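Local coordinates for Baccell_00856 (Bacteroides cellulosilyticus DSM 14838, PDB 5MVH), which is a beta-propeller glycoside hydrolase of a Bacteroides species, probably acting as a rhamnosidase that releases rhamnose from glycans, at residues Glu100-Leu105 with Lys176-Asn181. Residues are numbered along the deposited sequence; the frame is centred on the assembly and turned at random. Where two conformers were deposited one is given.
Sequences EGYLHL and KEKKWN
Lys178 reaches Glu100 and Tyr102 largely through water, a worked example of how two segments of neighbouring beta-propeller blades can be joined without a direct hydrogen bond between them. The lysine belongs to the turn leading into strand 179-184, the outermost strand of one four-stranded antiparallel blade; Glu100 and Tyr102 come from the segment that runs into strand 103-107, the middle strand of another sheet. The charged ends of Glu100 and Lys178 stay beyond salt-bridge distance, OE1 to NZ being 4.1 Å. Two waters take up the gap. One donates to Glu100 OE1 and accepts from Lys178 NZ (2.6 Å), and it also hydrogen-bonds the Tyr102 hydroxyl; the other donates to Glu100 OE2 and accepts from the same NZ (2.7 Å). Both carboxylate oxygens are thus linked to a single ammonium group, an arrangement that probably keeps some of the attraction between the charges. Lys178 runs extended as far as CE and then bends (chi4 -72°), which brings NZ 3.6 Å from Tyr102 OH, obliquely placed against the phenol ring, while Glu100 OE1 and the first water lie in the ring plane at its edge. Deeper in, the buried His104 and Trp180 side chains run alongside in opposite senses, and the imidazole ND1 comes to the edge of the indole, 3.9 Å from CZ2. The second shell fixes both rings: Tyr116 OH bonds His104 ND1 and, directly across the blade interface, Trp180 NE1, while Tyr173 meets the His104 ring edge-to-face and the Trp180 ring with planes at about 45°. On the first segment's side, Asp98 OD1 accepts a hydrogen bond from the backbone N-H of Tyr102, and its OD2 hydrogen-bonds His104 NE2. In the other segment, Lys178 and Lys179 form a G1 beta bulge opposite Ser174, whose OG hydrogen-bonds the backbone N of Glu177.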
ATOM      1  N   GLU A 100      -4.038  21.691   0.060  1.00 17.52           N
ATOM      2  CA  GLU A 100      -3.483  22.891  -0.594  1.00 18.72           C
ATOM      3  C   GLU A 100      -2.510  22.601  -1.726  1.00 17.54           C
ATOM      4  O   GLU A 100      -2.028  23.528  -2.337  1.00 17.17           O
ATOM      5  CB  GLU A 100      -2.767  23.786   0.417  1.00 20.57           C
ATOM      6  CG  GLU A 100      -3.655  24.512   1.404  1.00 24.21           C
ATOM      7  CD  GLU A 100      -2.848  25.409   2.331  1.00 24.76           C
ATOM      8  OE1 GLU A 100      -2.096  26.263   1.841  1.00 30.08           O
ATOM      9  OE2 GLU A 100      -2.950  25.251   3.549  1.00 29.08           O
ATOM     10  N   GLY A 101      -2.200  21.334  -1.993  1.00 16.22           N
ATOM     11  CA  GLY A 101      -1.298  20.934  -3.079  1.00 15.28           C
ATOM     12  C   GLY A 101       0.175  20.748  -2.745  1.00 14.81           C
ATOM     13  O   GLY A 101       0.963  20.452  -3.660  1.00 14.87           O
ATOM     14  N   TYR A 102       0.563  20.939  -1.484  1.00 14.81           N
ATOM     15  CA  TYR A 102       1.943  20.651  -1.068  1.00 15.36           C
ATOM     16  C   TYR A 102       2.192  19.144  -1.118  1.00 15.24           C
ATOM     17  O   TYR A 102       1.349  18.353  -0.670  1.00 12.58           O
ATOM     18  CB  TYR A 102       2.233  21.147   0.341  1.00 16.27           C
ATOM     19  CG  TYR A 102       2.239  22.656   0.507  1.00 16.44           C
ATOM     20  CD1 TYR A 102       3.389  23.389   0.295  1.00 16.28           C
ATOM     21  CD2 TYR A 102       1.094  23.332   0.925  1.00 16.44           C
ATOM     22  CE1 TYR A 102       3.406  24.767   0.457  1.00 17.03           C
ATOM     23  CE2 TYR A 102       1.105  24.707   1.097  1.00 16.78           C
ATOM     24  CZ  TYR A 102       2.254  25.415   0.863  1.00 17.45           C
ATOM     25  OH  TYR A 102       2.246  26.786   1.035  1.00 17.83           O
ATOM     26  N   LEU A 103       3.349  18.771  -1.661  1.00 14.86           N
ATOM     27  CA  LEU A 103       3.798  17.383  -1.643  1.00 15.41           C
ATOM     28  C   LEU A 103       4.471  17.081  -0.310  1.00 14.52           C
ATOM     29  O   LEU A 103       5.239  17.893   0.197  1.00 14.21           O
ATOM     30  CB  LEU A 103       4.799  17.106  -2.769  1.00 16.48           C
ATOM     31  CG  LEU A 103       4.326  17.017  -4.213  1.00 17.65           C
ATOM     32  CD1 LEU A 103       3.870  18.358  -4.798  1.00 19.03           C
ATOM     33  CD2 LEU A 103       5.481  16.464  -5.020  1.00 18.04           C
ATOM     34  N   HIS A 104       4.146  15.917   0.258  1.00 12.94           N
ATOM     35  CA  HIS A 104       4.796  15.391   1.434  1.00 12.82           C
ATOM     36  C   HIS A 104       5.498  14.087   1.014  1.00 12.49           C
ATOM     37  O   HIS A 104       4.875  13.207   0.383  1.00 11.54           O
ATOM     38  CB  HIS A 104       3.750  15.103   2.534  1.00 12.43           C
ATOM     39  CG  HIS A 104       3.028  16.323   3.012  1.00 12.61           C
ATOM     40  ND1 HIS A 104       3.155  16.811   4.291  1.00 12.63           N
ATOM     41  CD2 HIS A 104       2.143  17.136   2.386  1.00 12.74           C
ATOM     42  CE1 HIS A 104       2.407  17.893   4.422  1.00 13.47           C
ATOM     43  NE2 HIS A 104       1.773  18.106   3.282  1.00 12.28           N
ATOM     44  N   LEU A 105       6.772  13.972   1.392  1.00 11.68           N
ATOM     45  CA  LEU A 105       7.629  12.872   0.993  1.00 12.05           C
ATOM     46  C   LEU A 105       8.252  12.272   2.215  1.00 11.69           C
ATOM     47  O   LEU A 105       8.711  12.984   3.104  1.00 11.72           O
ATOM     48  CB  LEU A 105       8.753  13.348   0.059  1.00 12.74           C
ATOM     49  CG  LEU A 105       8.538  13.342  -1.450  1.00 13.36           C
ATOM     50  CD1 LEU A 105       8.464  11.920  -2.004  1.00 13.70           C
ATOM     51  CD2 LEU A 105       7.312  14.155  -1.878  1.00 13.85           C
ATOM     52  N   LYS A 176      -4.360  23.513   7.625  1.00 20.04           N
ATOM     53  CA  LYS A 176      -4.526  24.895   8.068  1.00 21.38           C
ATOM     54  C   LYS A 176      -3.408  25.327   9.027  1.00 21.51           C
ATOM     55  O   LYS A 176      -2.805  26.376   8.850  1.00 22.57           O
ATOM     56  CB  LYS A 176      -5.920  25.091   8.698  1.00 21.88           C
ATOM     57  N   GLU A 177      -3.105  24.499  10.020  1.00 23.86           N
ATOM     58  CA  GLU A 177      -2.132  24.849  11.045  1.00 25.47           C
ATOM     59  C   GLU A 177      -0.692  24.599  10.569  1.00 24.50           C
ATOM     60  O   GLU A 177       0.243  25.052  11.225  1.00 21.92           O
ATOM     61  CB  GLU A 177      -2.368  24.058  12.349  1.00 30.46           C
ATOM     62  CG  GLU A 177      -3.812  23.961  12.873  1.00 35.81           C
ATOM     63  CD  GLU A 177      -4.402  25.284  13.289  1.00 41.47           C
ATOM     64  OE1 GLU A 177      -3.704  26.042  13.997  1.00 50.71           O
ATOM     65  OE2 GLU A 177      -5.567  25.572  12.902  1.00 46.98           O
ATOM     66  N   LYS A 178      -0.514  23.865   9.459  1.00 23.26           N
ATOM     67  CA  LYS A 178       0.798  23.392   9.004  1.00 23.12           C
ATOM     68  C   LYS A 178       1.517  22.639  10.132  1.00 21.68           C
ATOM     69  O   LYS A 178       2.687  22.917  10.417  1.00 21.29           O
ATOM     70  CB  LYS A 178       1.657  24.556   8.478  1.00 24.47           C
ATOM     71  CG  LYS A 178       1.038  25.321   7.328  1.00 27.14           C
ATOM     72  CD  LYS A 178       2.028  26.306   6.718  1.00 30.31           C
ATOM     73  CE  LYS A 178       1.357  27.214   5.684  1.00 31.59           C
ATOM     74  NZ  LYS A 178       1.022  26.495   4.427  1.00 32.60           N
ATOM     75  N   LYS A 179       0.801  21.709  10.784  1.00 21.19           N
ATOM     76  CA  LYS A 179       1.308  21.037  11.987  0.50 20.37           C
ATOM     77  C   LYS A 179       0.909  19.560  12.058  1.00 19.81           C
ATOM     78  O   LYS A 179      -0.219  19.195  11.711  1.00 18.82           O
ATOM     79  CB  LYS A 179       0.788  21.746  13.239  0.50 21.59           C
ATOM     80  N   TRP A 180       1.838  18.733  12.547  1.00 17.79           N
ATOM     81  CA  TRP A 180       1.593  17.324  12.774  1.00 17.07           C
ATOM     82  C   TRP A 180       1.345  17.126  14.240  1.00 17.63           C
ATOM     83  O   TRP A 180       2.039  17.711  15.071  1.00 16.61           O
ATOM     84  CB  TRP A 180       2.790  16.471  12.372  1.00 15.14           C
ATOM     85  CG  TRP A 180       2.995  16.355  10.922  1.00 14.78           C
ATOM     86  CD1 TRP A 180       3.820  17.103  10.159  1.00 14.74           C
ATOM     87  CD2 TRP A 180       2.375  15.420  10.039  1.00 14.40           C
ATOM     88  NE1 TRP A 180       3.756  16.704   8.856  1.00 14.67           N
ATOM     89  CE2 TRP A 180       2.863  15.682   8.744  1.00 14.46           C
ATOM     90  CE3 TRP A 180       1.455  14.389  10.213  1.00 14.03           C
ATOM     91  CZ2 TRP A 180       2.479  14.936   7.635  1.00 13.99           C
ATOM     92  CZ3 TRP A 180       1.068  13.659   9.107  1.00 13.15           C
ATOM     93  CH2 TRP A 180       1.575  13.930   7.849  1.00 13.66           C
ATOM     94  N   ASN A 181       0.369  16.280  14.551  1.00 18.40           N
ATOM     95  CA  ASN A 181       0.101  15.872  15.913  1.00 18.88           C
ATOM     96  C   ASN A 181      -0.011  14.361  15.961  1.00 17.17           C
ATOM     97  O   ASN A 181      -0.504  13.757  15.008  1.00 14.97           O
ATOM     98  CB  ASN A 181      -1.183  16.502  16.399  1.00 20.74           C
ATOM     99  CG  ASN A 181      -1.025  17.979  16.669  1.00 22.65           C
ATOM    100  OD1 ASN A 181      -0.328  18.369  17.594  1.00 25.87           O
ATOM    101  ND2 ASN A 181      -1.655  18.811  15.842  1.00 23.70           N
TER
HETATM  102  O   HOH W   1      -0.040  27.657   2.300  1.00 16.75           O
HETATM  103  O   HOH W   2      -0.727  24.384   4.375  1.00 20.72           O